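Local atomic coordinates of aeromonas extracellular serine protease (Aeromonas sobria, PDB entry 3WQB), a protein that cleaves peptide bonds after paired basic residues, one of them lysine, as a calcium-binding, subtilisin-like secreted serine protease that forms a complex with a chaperone in the periplasm. Residues G143-L147 and W158-L162; V72-V77 and D170-Q176; D197-E201 and N252-L256; I213-G217 and D247-S251. The protein carries 1 engineered substitution. The contacts are given in a common frame with arbitrary orientation. Residue numbers count along the deposited sequence, not the author numbering.

Contact 1 of 4, residues G143-L147 and W158-L162; sequences GFNLL and WLYAL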
loop_
_atom_site.group_PDB
_atom_site.type_symbol
_atom_site.label_atom_id
_atom_site.label_comp_id
_atom_site.label_asym_id
_atom_site.label_seq_id
_atom_site.Cartn_x
_atom_site.Cartn_y
_atom_site.Cartn_z
ATOM N N GLY A 143 -5.515 16.736 -7.283
ATOM C CA GLY A 143 -5.851 15.408 -7.803
ATOM C C GLY A 143 -5.096 15.083 -9.080
ATOM O O GLY A 143 -4.916 15.951 -9.939
ATOM N N PHE A 144 -4.661 13.831 -9.201
ATOM C CA PHE A 144 -3.974 13.354 -10.398
ATOM C C PHE A 144 -4.608 12.012 -10.722
ATOM O O PHE A 144 -4.487 11.067 -9.942
ATOM C CB PHE A 144 -2.472 13.217 -10.134
ATOM C CG PHE A 144 -1.829 14.495 -9.708
ATOM C CD1 PHE A 144 -1.452 15.441 -10.647
ATOM C CD2 PHE A 144 -1.613 14.764 -8.361
ATOM C CE1 PHE A 144 -0.874 16.654 -10.263
ATOM C CE2 PHE A 144 -1.034 15.960 -7.972
ATOM C CZ PHE A 144 -0.671 16.911 -8.917
ATOM N N ASN A 145 -5.308 11.945 -11.857
ATOM C CA ASN A 145 -6.157 10.797 -12.166
ATOM C C ASN A 145 -5.425 9.633 -12.839
ATOM O O ASN A 145 -5.858 9.123 -13.884
ATOM C CB ASN A 145 -7.393 11.235 -12.973
ATOM C CG ASN A 145 -7.049 11.767 -14.356
ATOM O OD1 ASN A 145 -5.924 12.188 -14.611
ATOM N ND2 ASN A 145 -8.031 11.770 -15.250
ATOM N N LEU A 146 -4.333 9.201 -12.210
ATOM C CA LEU A 146 -3.520 8.096 -12.713
ATOM C C LEU A 146 -4.308 6.811 -12.960
ATOM O O LEU A 146 -3.934 6.013 -13.817
ATOM C CB LEU A 146 -2.376 7.802 -11.730
ATOM C CG LEU A 146 -1.037 8.474 -12.042
ATOM C CD1 LEU A 146 -0.380 7.817 -13.262
ATOM C CD2 LEU A 146 -1.150 9.993 -12.227
ATOM N N LEU A 147 -5.376 6.609 -12.188
ATOM C CA LEU A 147 -6.146 5.357 -12.212
ATOM C C LEU A 147 -7.420 5.452 -13.042
ATOM O O LEU A 147 -8.235 4.528 -13.027
ATOM C CB LEU A 147 -6.482 4.901 -10.790
ATOM C CG LEU A 147 -5.346 4.833 -9.766
ATOM C CD1 LEU A 147 -5.872 4.410 -8.408
ATOM C CD2 LEU A 147 -4.233 3.921 -10.225
ATOM N N TRP A 158 3.251 9.110 -13.398
ATOM C CA TRP A 158 3.582 8.788 -12.000
ATOM C C TRP A 158 4.537 9.840 -11.421
ATOM O O TRP A 158 4.307 10.359 -10.338
ATOM C CB TRP A 158 4.191 7.388 -11.849
ATOM C CG TRP A 158 3.238 6.252 -12.092
ATOM C CD1 TRP A 158 3.323 5.313 -13.081
ATOM C CD2 TRP A 158 2.070 5.922 -11.326
ATOM N NE1 TRP A 158 2.286 4.410 -12.976
ATOM C CE2 TRP A 158 1.495 4.769 -11.917
ATOM C CE3 TRP A 158 1.448 6.485 -10.200
ATOM C CZ2 TRP A 158 0.330 4.174 -11.425
ATOM C CZ3 TRP A 158 0.281 5.898 -9.718
ATOM C CH2 TRP A 158 -0.261 4.748 -10.325
ATOM N N LEU A 159 5.602 10.151 -12.154
ATOM C CA LEU A 159 6.536 11.196 -11.754
ATOM C C LEU A 159 5.821 12.528 -11.516
ATOM O O LEU A 159 6.039 13.187 -10.493
ATOM C CB LEU A 159 7.609 11.363 -12.833
ATOM C CG LEU A 159 8.617 10.219 -12.954
ATOM C CD1 LEU A 159 9.472 10.439 -14.178
ATOM C CD2 LEU A 159 9.483 10.107 -11.695
ATOM N N TYR A 160 4.949 12.911 -12.453
ATOM C CA TYR A 160 4.253 14.180 -12.375
ATOM C C TYR A 160 3.436 14.305 -11.085
ATOM O O TYR A 160 3.396 15.370 -10.452
ATOM C CB TYR A 160 3.360 14.406 -13.608
ATOM C CG TYR A 160 2.953 15.855 -13.759
ATOM C CD1 TYR A 160 1.852 16.377 -13.066
ATOM C CD2 TYR A 160 3.693 16.719 -14.565
ATOM C CE1 TYR A 160 1.502 17.715 -13.174
ATOM C CE2 TYR A 160 3.345 18.043 -14.682
ATOM C CZ TYR A 160 2.255 18.545 -13.984
ATOM O OH TYR A 160 1.918 19.867 -14.092
ATOM N N ALA A 161 2.784 13.208 -10.707
ATOM C CA ALA A 161 1.845 13.187 -9.588
ATOM C C ALA A 161 2.514 13.007 -8.233
ATOM O O ALA A 161 1.960 13.424 -7.213
ATOM C CB ALA A 161 0.839 12.081 -9.794
ATOM N N LEU A 162 3.678 12.360 -8.219
ATOM C CA LEU A 162 4.258 11.875 -6.975
ATOM C C LEU A 162 5.456 12.708 -6.500
ATOM O O LEU A 162 6.270 12.251 -5.695
ATOM C CB LEU A 162 4.594 10.384 -7.094
ATOM C CG LEU A 162 3.371 9.453 -7.060
ATOM C CD1 LEU A 162 3.716 8.078 -7.609
ATOM C CD2 LEU A 162 2.787 9.356 -5.636
#
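Leu-146, Trp-158 and Phe-144 lose the most surface where the end of strand 140-144 and the turn after it meet helix 155-164. Leu-146 lies in the turn and sends CD1 over one face of the Trp-158 indole, 3.7 Å from the centroid of the six-membered ring and 13° off its normal, a CH-pi contact. Leu-146 CD2 rests 3.8 Å from Ala-161 CB, so this leucine spans a full turn of the helix. Trp-158 starts out away from the strand at its CA-to-CB bond, yet its m rotamer swings the indole back until CH2 is 4.1 Å from Leu-147 CD2. Phe-144 packs against the next turn of the helix: its CB is 3.5 Å from Ala-161 CB, and Ala-161 CA stands over the ring at 4.0 Å from the centroid. The small alanine permits this close approach, while Tyr-160 CE1 touches Phe-144 CE1 at 3.9 Å. No hydrogen bond crosses the interface. Leu-147 lies close to Asp-78 and His-115, predicted members of the charge relay system, and packs on the chaperone chain. Strand, turn and covering helix form the first half of a beta-alpha-beta unit of the subtilisin-like fold.

Contact 2 of 4, residues V72-V77 and D170-Q176; sequences VNVAVV and DNRVFNQ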
loop_
_atom_site.group_PDB
_atom_site.type_symbol
_atom_site.label_atom_id
_atom_site.label_comp_id
_atom_site.label_asym_id
_atom_site.label_seq_id
_atom_site.Cartn_x
_atom_site.Cartn_y
_atom_site.Cartn_z
ATOM N N VAL A 72 -1.272 22.428 5.150
ATOM C CA VAL A 72 -0.785 21.129 4.651
ATOM C C VAL A 72 -1.339 20.775 3.274
ATOM O O VAL A 72 -2.556 20.726 3.086
ATOM C CB VAL A 72 -1.070 19.986 5.640
ATOM C CG1 VAL A 72 -0.470 18.657 5.130
ATOM C CG2 VAL A 72 -0.482 20.313 7.000
ATOM N N ASN A 73 -0.436 20.533 2.322
ATOM C CA ASN A 73 -0.798 20.203 0.944
ATOM C C ASN A 73 -0.786 18.694 0.745
ATOM O O ASN A 73 0.224 18.033 1.020
ATOM C CB ASN A 73 0.166 20.862 -0.049
ATOM C CG ASN A 73 0.036 22.372 -0.089
ATOM O OD1 ASN A 73 -1.026 22.938 0.202
ATOM N ND2 ASN A 73 1.126 23.036 -0.469
ATOM N N VAL A 74 -1.919 18.157 0.304
ATOM C CA VAL A 74 -2.084 16.727 0.088
ATOM C C VAL A 74 -2.372 16.441 -1.385
ATOM O O VAL A 74 -3.285 17.039 -1.968
ATOM C CB VAL A 74 -3.242 16.153 0.946
ATOM C CG1 VAL A 74 -3.331 14.645 0.777
ATOM C CG2 VAL A 74 -3.070 16.494 2.422
ATOM N N ALA A 75 -1.608 15.518 -1.977
ATOM C CA ALA A 75 -1.874 15.032 -3.338
ATOM C C ALA A 75 -2.654 13.727 -3.283
ATOM O O ALA A 75 -2.244 12.781 -2.608
ATOM C CB ALA A 75 -0.578 14.812 -4.094
ATOM N N VAL A 76 -3.760 13.672 -4.016
ATOM C CA VAL A 76 -4.545 12.453 -4.140
ATOM C C VAL A 76 -4.283 11.864 -5.516
ATOM O O VAL A 76 -4.751 12.381 -6.538
ATOM C CB VAL A 76 -6.040 12.735 -3.896
ATOM C CG1 VAL A 76 -6.866 11.489 -4.090
ATOM C CG2 VAL A 76 -6.233 13.265 -2.480
ATOM N N VAL A 77 -3.478 10.808 -5.533
ATOM C CA VAL A 77 -3.080 10.136 -6.766
ATOM C C VAL A 77 -4.024 8.943 -6.907
ATOM O O VAL A 77 -3.905 7.943 -6.212
ATOM C CB VAL A 77 -1.588 9.728 -6.716
ATOM C CG1 VAL A 77 -1.143 9.110 -8.039
ATOM C CG2 VAL A 77 -0.717 10.941 -6.369
ATOM N N ASP A 170 5.588 20.333 -3.905
ATOM C CA ASP A 170 5.361 20.986 -2.618
ATOM C C ASP A 170 4.188 20.433 -1.828
ATOM O O ASP A 170 3.666 21.089 -0.934
ATOM C CB ASP A 170 5.226 22.501 -2.792
ATOM C CG ASP A 170 4.043 22.889 -3.658
ATOM O OD1 ASP A 170 3.531 22.035 -4.429
ATOM O OD2 ASP A 170 3.638 24.074 -3.572
ATOM N N ASN A 171 3.774 19.215 -2.151
ATOM C CA ASN A 171 2.889 18.486 -1.251
ATOM C C ASN A 171 3.675 17.899 -0.100
ATOM O O ASN A 171 4.817 17.465 -0.279
ATOM C CB ASN A 171 2.149 17.379 -1.987
ATOM C CG ASN A 171 1.128 17.926 -2.931
ATOM O OD1 ASN A 171 0.123 18.497 -2.505
ATOM N ND2 ASN A 171 1.387 17.789 -4.228
ATOM N N ARG A 172 3.066 17.904 1.079
ATOM C CA ARG A 172 3.640 17.227 2.235
ATOM C C ARG A 172 3.023 15.851 2.510
ATOM O O ARG A 172 3.530 15.125 3.359
ATOM C CB ARG A 172 3.569 18.086 3.492
ATOM C CG ARG A 172 4.589 19.223 3.506
ATOM C CD ARG A 172 4.938 19.657 4.926
ATOM N NE ARG A 172 5.780 18.654 5.569
ATOM C CZ ARG A 172 5.961 18.525 6.883
ATOM N NH1 ARG A 172 5.361 19.343 7.749
ATOM N NH2 ARG A 172 6.745 17.545 7.333
ATOM N N VAL A 173 1.943 15.488 1.811
ATOM C CA VAL A 173 1.358 14.151 1.932
ATOM C C VAL A 173 1.011 13.674 0.529
ATOM O O VAL A 173 0.394 14.405 -0.247
ATOM C CB VAL A 173 0.095 14.138 2.836
ATOM C CG1 VAL A 173 -0.418 12.726 2.993
ATOM C CG2 VAL A 173 0.397 14.733 4.211
ATOM N N PHE A 174 1.415 12.451 0.204
ATOM C CA PHE A 174 1.003 11.805 -1.052
ATOM C C PHE A 174 0.147 10.609 -0.725
ATOM O O PHE A 174 0.633 9.620 -0.176
ATOM C CB PHE A 174 2.216 11.390 -1.888
ATOM C CG PHE A 174 2.982 12.557 -2.434
ATOM C CD1 PHE A 174 4.020 13.130 -1.711
ATOM C CD2 PHE A 174 2.646 13.100 -3.673
ATOM C CE1 PHE A 174 4.718 14.237 -2.221
ATOM C CE2 PHE A 174 3.328 14.198 -4.185
ATOM C CZ PHE A 174 4.370 14.769 -3.458
ATOM N N ASN A 175 -1.140 10.733 -1.031
ATOM C CA ASN A 175 -2.098 9.676 -0.756
ATOM C C ASN A 175 -2.191 8.685 -1.906
ATOM O O ASN A 175 -2.533 9.069 -3.020
ATOM C CB ASN A 175 -3.472 10.288 -0.479
ATOM C CG ASN A 175 -4.473 9.258 -0.018
ATOM O OD1 ASN A 175 -4.714 9.125 1.182
ATOM N ND2 ASN A 175 -5.048 8.512 -0.961
ATOM N N GLN A 176 -1.859 7.423 -1.630
ATOM C CA GLN A 176 -1.866 6.368 -2.648
ATOM C C GLN A 176 -2.808 5.232 -2.249
ATOM O O GLN A 176 -2.385 4.209 -1.678
ATOM C CB GLN A 176 -0.470 5.814 -2.866
ATOM C CG GLN A 176 0.553 6.860 -3.211
ATOM C CD GLN A 176 1.925 6.283 -3.072
ATOM O OE1 GLN A 176 2.512 5.782 -4.044
ATOM N NE2 GLN A 176 2.416 6.252 -1.832
HETATM O O HOH W 1 -5.145 7.781 -3.747
#
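Strands 73-77 and 173-176 run parallel in the central sheet of the subtilisin-like domain. Val-74 and Val-173 are both t, with Val-74 CG2 4.0 Å from Val-173 CB on the face that carries Val-76 and Asn-175 and is covered by helices 115-124 and 335-352. On the other face the m rotamer of Phe-174 puts CD2 3.7 Å from Ala-75 CB. Asn-171, also m, turns in with ND2 3.6 Å from Ala-75 CB and bonded to Gln-142. Asn-73, m too, points across to the loop before strand 173-176, where ND2 donates to Asp-170 O (3.2 Å). Asn-175 is t; OD1 bonds to Ser-343, and ND2 donates to a water that donates to Val-77 O. Backbone bonds run from Ala-75 N to Val-173 O (2.9 Å), Asn-175 N to Ala-75 O, Val-77 N to Asn-175 O (3.2 Å), and both Arg-172 N and Val-173 N to Asn-73 O. Main-chain bonds thus set the pairing; valines share one face with the Asn-175 amide, Ala-75 and Phe-174 take the other, and Asn-73 ties the N-terminal end.

Contact 3 of 4, residues D197-E201 and N252-L256; sequences DRLFE and NFWNL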
loop_
_atom_site.group_PDB
_atom_site.type_symbol
_atom_site.label_atom_id
_atom_site.label_comp_id
_atom_site.label_asym_id
_atom_site.label_seq_id
_atom_site.Cartn_x
_atom_site.Cartn_y
_atom_site.Cartn_z
ATOM N N ASP A 197 11.367 5.112 -6.227
ATOM C CA ASP A 197 11.949 5.020 -4.888
ATOM C C ASP A 197 12.902 6.179 -4.617
ATOM O O ASP A 197 12.883 6.747 -3.526
ATOM C CB ASP A 197 12.677 3.694 -4.682
ATOM C CG ASP A 197 11.729 2.525 -4.437
ATOM O OD1 ASP A 197 10.488 2.711 -4.425
ATOM O OD2 ASP A 197 12.242 1.402 -4.246
ATOM N N ARG A 198 13.701 6.548 -5.618
ATOM C CA ARG A 198 14.644 7.655 -5.456
ATOM C C ARG A 198 13.897 8.971 -5.271
ATOM O O ARG A 198 14.293 9.813 -4.452
ATOM C CB ARG A 198 15.603 7.719 -6.645
ATOM C CG ARG A 198 16.611 6.580 -6.658
ATOM C CD ARG A 198 17.337 6.487 -7.979
ATOM N NE ARG A 198 18.170 5.291 -8.047
ATOM C CZ ARG A 198 18.966 4.995 -9.069
ATOM N NH1 ARG A 198 19.044 5.806 -10.116
ATOM N NH2 ARG A 198 19.683 3.880 -9.043
ATOM N N LEU A 199 12.816 9.150 -6.028
ATOM C CA LEU A 199 11.987 10.338 -5.872
ATOM C C LEU A 199 11.380 10.397 -4.468
ATOM O O LEU A 199 11.384 11.447 -3.817
ATOM C CB LEU A 199 10.875 10.358 -6.923
ATOM C CG LEU A 199 9.841 11.477 -6.805
ATOM C CD1 LEU A 199 10.489 12.848 -6.986
ATOM C CD2 LEU A 199 8.701 11.260 -7.793
ATOM N N PHE A 200 10.831 9.272 -4.016
ATOM C CA PHE A 200 10.178 9.237 -2.711
ATOM C C PHE A 200 11.200 9.534 -1.614
ATOM O O PHE A 200 10.873 10.196 -0.629
ATOM C CB PHE A 200 9.531 7.874 -2.435
ATOM C CG PHE A 200 8.235 7.583 -3.184
ATOM C CD1 PHE A 200 7.947 8.096 -4.456
ATOM C CD2 PHE A 200 7.324 6.703 -2.609
ATOM C CE1 PHE A 200 6.748 7.746 -5.098
ATOM C CE2 PHE A 200 6.146 6.348 -3.250
ATOM C CZ PHE A 200 5.860 6.850 -4.502
ATOM N N GLU A 201 12.423 9.023 -1.770
ATOM C CA GLU A 201 13.486 9.293 -0.798
ATOM C C GLU A 201 13.773 10.787 -0.728
ATOM O O GLU A 201 13.832 11.366 0.361
ATOM C CB GLU A 201 14.751 8.510 -1.151
ATOM C CG GLU A 201 15.935 8.861 -0.251
ATOM C CD GLU A 201 17.145 7.969 -0.435
ATOM O OE1 GLU A 201 17.108 7.027 -1.254
ATOM O OE2 GLU A 201 18.153 8.229 0.249
ATOM N N ASN A 252 9.205 -0.440 0.174
ATOM C CA ASN A 252 10.206 0.566 -0.164
ATOM C C ASN A 252 10.578 1.526 0.951
ATOM O O ASN A 252 11.358 2.453 0.720
ATOM C CB ASN A 252 9.823 1.358 -1.426
ATOM C CG ASN A 252 8.712 2.355 -1.182
ATOM O OD1 ASN A 252 8.112 2.393 -0.112
ATOM N ND2 ASN A 252 8.439 3.176 -2.185
ATOM N N PHE A 253 10.030 1.303 2.145
ATOM C CA PHE A 253 10.266 2.143 3.332
ATOM C C PHE A 253 9.605 3.515 3.275
ATOM O O PHE A 253 8.979 3.921 4.238
ATOM C CB PHE A 253 11.757 2.274 3.668
ATOM C CG PHE A 253 12.032 3.149 4.857
ATOM C CD1 PHE A 253 11.714 2.709 6.143
ATOM C CD2 PHE A 253 12.599 4.418 4.698
ATOM C CE1 PHE A 253 11.974 3.504 7.251
ATOM C CE2 PHE A 253 12.849 5.224 5.802
ATOM C CZ PHE A 253 12.545 4.762 7.077
ATOM N N TRP A 254 9.756 4.220 2.156
ATOM C CA TRP A 254 9.185 5.569 2.012
ATOM C C TRP A 254 7.667 5.534 2.112
ATOM O O TRP A 254 7.060 6.482 2.622
ATOM C CB TRP A 254 9.645 6.228 0.705
ATOM C CG TRP A 254 11.116 6.028 0.517
ATOM C CD1 TRP A 254 11.721 5.270 -0.440
ATOM C CD2 TRP A 254 12.166 6.501 1.382
ATOM N NE1 TRP A 254 13.091 5.277 -0.255
ATOM C CE2 TRP A 254 13.386 6.015 0.862
ATOM C CE3 TRP A 254 12.192 7.307 2.536
ATOM C CZ2 TRP A 254 14.626 6.302 1.462
ATOM C CZ3 TRP A 254 13.431 7.606 3.121
ATOM C CH2 TRP A 254 14.620 7.097 2.585
ATOM N N ASN A 255 7.048 4.433 1.675
ATOM C CA ASN A 255 5.618 4.251 1.855
ATOM C C ASN A 255 5.294 3.856 3.281
ATOM O O ASN A 255 5.866 2.885 3.802
ATOM C CB ASN A 255 5.113 3.154 0.924
ATOM C CG ASN A 255 4.878 3.642 -0.474
ATOM O OD1 ASN A 255 4.476 4.787 -0.671
ATOM N ND2 ASN A 255 5.108 2.773 -1.464
ATOM N N LEU A 256 4.387 4.611 3.901
ATOM C CA LEU A 256 3.778 4.215 5.159
ATOM C C LEU A 256 2.559 3.370 4.786
ATOM O O LEU A 256 1.555 3.905 4.297
ATOM C CB LEU A 256 3.368 5.460 5.959
ATOM C CG LEU A 256 2.988 5.278 7.436
ATOM C CD1 LEU A 256 2.906 6.618 8.143
ATOM C CD2 LEU A 256 1.667 4.531 7.568
HETATM O O HOH W 2 15.528 4.730 -1.735
#
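Apolar and CH-pi packing dominates this meeting of helix 191-205 with the turn that leads into strand 255-261. Trp-254 buries the most surface, laying one indole face against the helix: Glu-201 CA sits 3.7 Å from the centroid of the six-membered ring, 14° off its normal, and Glu-201 CG comes within 3.3 Å of Trp-254 CZ2. Next to it, Phe-200 CB packs 3.5 Å from Trp-254 CB. The Phe-200 ring turns its edge to Asn-255, with CE2 3.4 Å from OD1, an oxygen that accepts a hydrogen bond from Gln-176; the same ring stacks with Tyr-212.

One direct hydrogen bond joins the segments, from Asn-252 ND2 to Asp-197 OD1 at 3.1 Å. The oxygen of the same amide, Asn-252 OD1, accepts from Asn-255 N at 2.9 Å, an Asx motif that holds the turn. A water adds an indirect link, accepting from Trp-254 NE1 (2.9 Å) and donating to Glu-201 OE1 (2.8 Å). Beyond the segments, Asp-197 forms a salt bridge with Arg-532 and Glu-201 bonds to Gln-437, both in the P-domain. The chemistry is therefore aromatic and CH-pi packing at the centre, with carboxylates at the border paired with the P-domain.

Contact 4 of 4, residues I213-G217 and D247-S251; sequences IKAAG and DPSNS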
loop_
_atom_site.group_PDB
_atom_site.type_symbol
_atom_site.label_atom_id
_atom_site.label_comp_id
_atom_site.label_asym_id
_atom_site.label_seq_id
_atom_site.Cartn_x
_atom_site.Cartn_y
_atom_site.Cartn_z
ATOM N N ILE A 213 1.770 7.788 1.836
ATOM C CA ILE A 213 0.840 6.886 2.522
ATOM C C ILE A 213 0.297 5.909 1.493
ATOM O O ILE A 213 -0.020 6.312 0.364
ATOM C CB ILE A 213 -0.326 7.676 3.175
ATOM C CG1 ILE A 213 0.176 8.987 3.826
ATOM C CG2 ILE A 213 -1.110 6.788 4.132
ATOM C CD1 ILE A 213 1.137 8.815 4.999
ATOM N N LYS A 214 0.192 4.636 1.869
ATOM C CA LYS A 214 0.006 3.579 0.897
ATOM C C LYS A 214 -0.954 2.492 1.385
ATOM O O LYS A 214 -0.788 1.955 2.483
ATOM C CB LYS A 214 1.376 2.969 0.579
ATOM C CG LYS A 214 1.386 1.853 -0.460
ATOM C CD LYS A 214 0.914 2.340 -1.832
ATOM C CE LYS A 214 1.285 1.357 -2.919
ATOM N NZ LYS A 214 0.549 0.060 -2.774
ATOM N N ALA A 215 -1.959 2.169 0.568
ATOM C CA ALA A 215 -2.913 1.108 0.893
ATOM C C ALA A 215 -2.236 -0.258 0.906
ATOM O O ALA A 215 -1.483 -0.592 -0.015
ATOM C CB ALA A 215 -4.041 1.116 -0.113
ATOM N N ALA A 216 -2.509 -1.055 1.940
ATOM C CA ALA A 216 -1.950 -2.407 2.005
ATOM C C ALA A 216 -2.521 -3.370 0.975
ATOM O O ALA A 216 -1.880 -4.359 0.640
ATOM C CB ALA A 216 -2.151 -2.983 3.380
ATOM N N GLY A 217 -3.731 -3.086 0.492
ATOM C CA GLY A 217 -4.497 -4.056 -0.304
ATOM C C GLY A 217 -5.693 -4.607 0.448
ATOM O O GLY A 217 -5.752 -4.539 1.686
ATOM N N ASP A 247 3.320 -6.903 -2.983
ATOM C CA ASP A 247 3.445 -5.784 -3.913
ATOM C C ASP A 247 4.787 -5.109 -3.632
ATOM O O ASP A 247 4.988 -4.598 -2.528
ATOM C CB ASP A 247 2.274 -4.812 -3.720
ATOM C CG ASP A 247 2.410 -3.529 -4.539
ATOM O OD1 ASP A 247 3.480 -3.269 -5.145
ATOM O OD2 ASP A 247 1.415 -2.772 -4.565
ATOM N N PRO A 248 5.722 -5.152 -4.603
ATOM C CA PRO A 248 7.074 -4.620 -4.359
ATOM C C PRO A 248 7.134 -3.185 -3.803
ATOM O O PRO A 248 8.018 -2.869 -3.006
ATOM C CB PRO A 248 7.750 -4.711 -5.736
ATOM C CG PRO A 248 6.632 -4.812 -6.717
ATOM C CD PRO A 248 5.550 -5.571 -6.012
ATOM N N SER A 249 6.192 -2.332 -4.190
ATOM C CA SER A 249 6.203 -0.947 -3.722
ATOM C C SER A 249 5.976 -0.840 -2.217
ATOM O O SER A 249 6.396 0.131 -1.583
ATOM C CB SER A 249 5.142 -0.133 -4.452
ATOM O OG SER A 249 5.392 -0.149 -5.841
ATOM N N ASN A 250 5.312 -1.842 -1.645
ATOM C CA ASN A 250 4.955 -1.779 -0.234
ATOM C C ASN A 250 6.117 -2.031 0.712
ATOM O O ASN A 250 5.955 -1.904 1.918
ATOM C CB ASN A 250 3.825 -2.760 0.087
ATOM C CG ASN A 250 2.513 -2.364 -0.539
ATOM O OD1 ASN A 250 2.351 -1.244 -1.045
ATOM N ND2 ASN A 250 1.550 -3.288 -0.508
ATOM N N SER A 251 7.280 -2.396 0.173
ATOM C CA SER A 251 8.476 -2.624 1.002
ATOM C C SER A 251 9.566 -1.576 0.771
ATOM O O SER A 251 10.716 -1.792 1.153
ATOM C CB SER A 251 9.026 -4.044 0.787
ATOM O OG SER A 251 9.325 -4.250 -0.585
HETATM O O HOH W 3 1.569 -0.376 -5.539
HETATM O O HOH W 4 -0.863 -2.489 -2.037
#
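Extended backbone at 213-215, part of strand 211-215 in the parallel sheet of the subtilisin-like fold, gives way at Ala-216 to a turn, and Gly-217 follows at phi/psi 109/161, where a CB would collide with the preceding carbonyl oxygen. Residues 248-250 form a 3-10 turn introduced by Asp-247, whose OD1 accepts from Ser-249 N at 3.0 Å in an Asx turn. Ala-216 CA and Asn-250 CA stay 7.3 Å apart, so the long side chain of Lys-214 bridges the gap. Its NZ forms a salt bridge with Asp-247 OD2, weak as a hydrogen bond at 3.5 Å, and also donates to Tyr-178 O. Asp-247 OD2 has a further partner in Met-180 N. One water links Lys-214 NZ to Asp-247 OD2; another links Ala-215 O to Asn-250 ND2. The Ala-215 side chain lies about 5 Å from that of Ala-336, the engineered residue at a predicted charge relay position, so the strand end lies beside the active site. The shortest direct bond between the segments is Lys-214 NZ to Asn-250 OD1, at 2.8 Å.

How the contacts relate
All four contacts reach the parallel sheet of the subtilisin-like domain, whose strands run 140-144, 73-77, 173-179, 211-215, 255-261 and 277-282 across it. Contact 1 is nested along the chain within the loop closed by contact 2, their centres about 11 Å apart; contact 4 is likewise nested within contact 3, also about 11 Å away. The two pairs follow in series. Probable hydrogen bonds join contacts 1 and 2, from Phe-144 N to Val-76 O, and contacts 2 and 4, from Gln-176 N to Ile-213 O. Helices 155-164 and 191-205 touch through Leu-159 and Leu-199. Contacts 1 and 4 do not touch, but side chains in both approach predicted charge relay positions, one of which, Ala-336, is the engineered substitution.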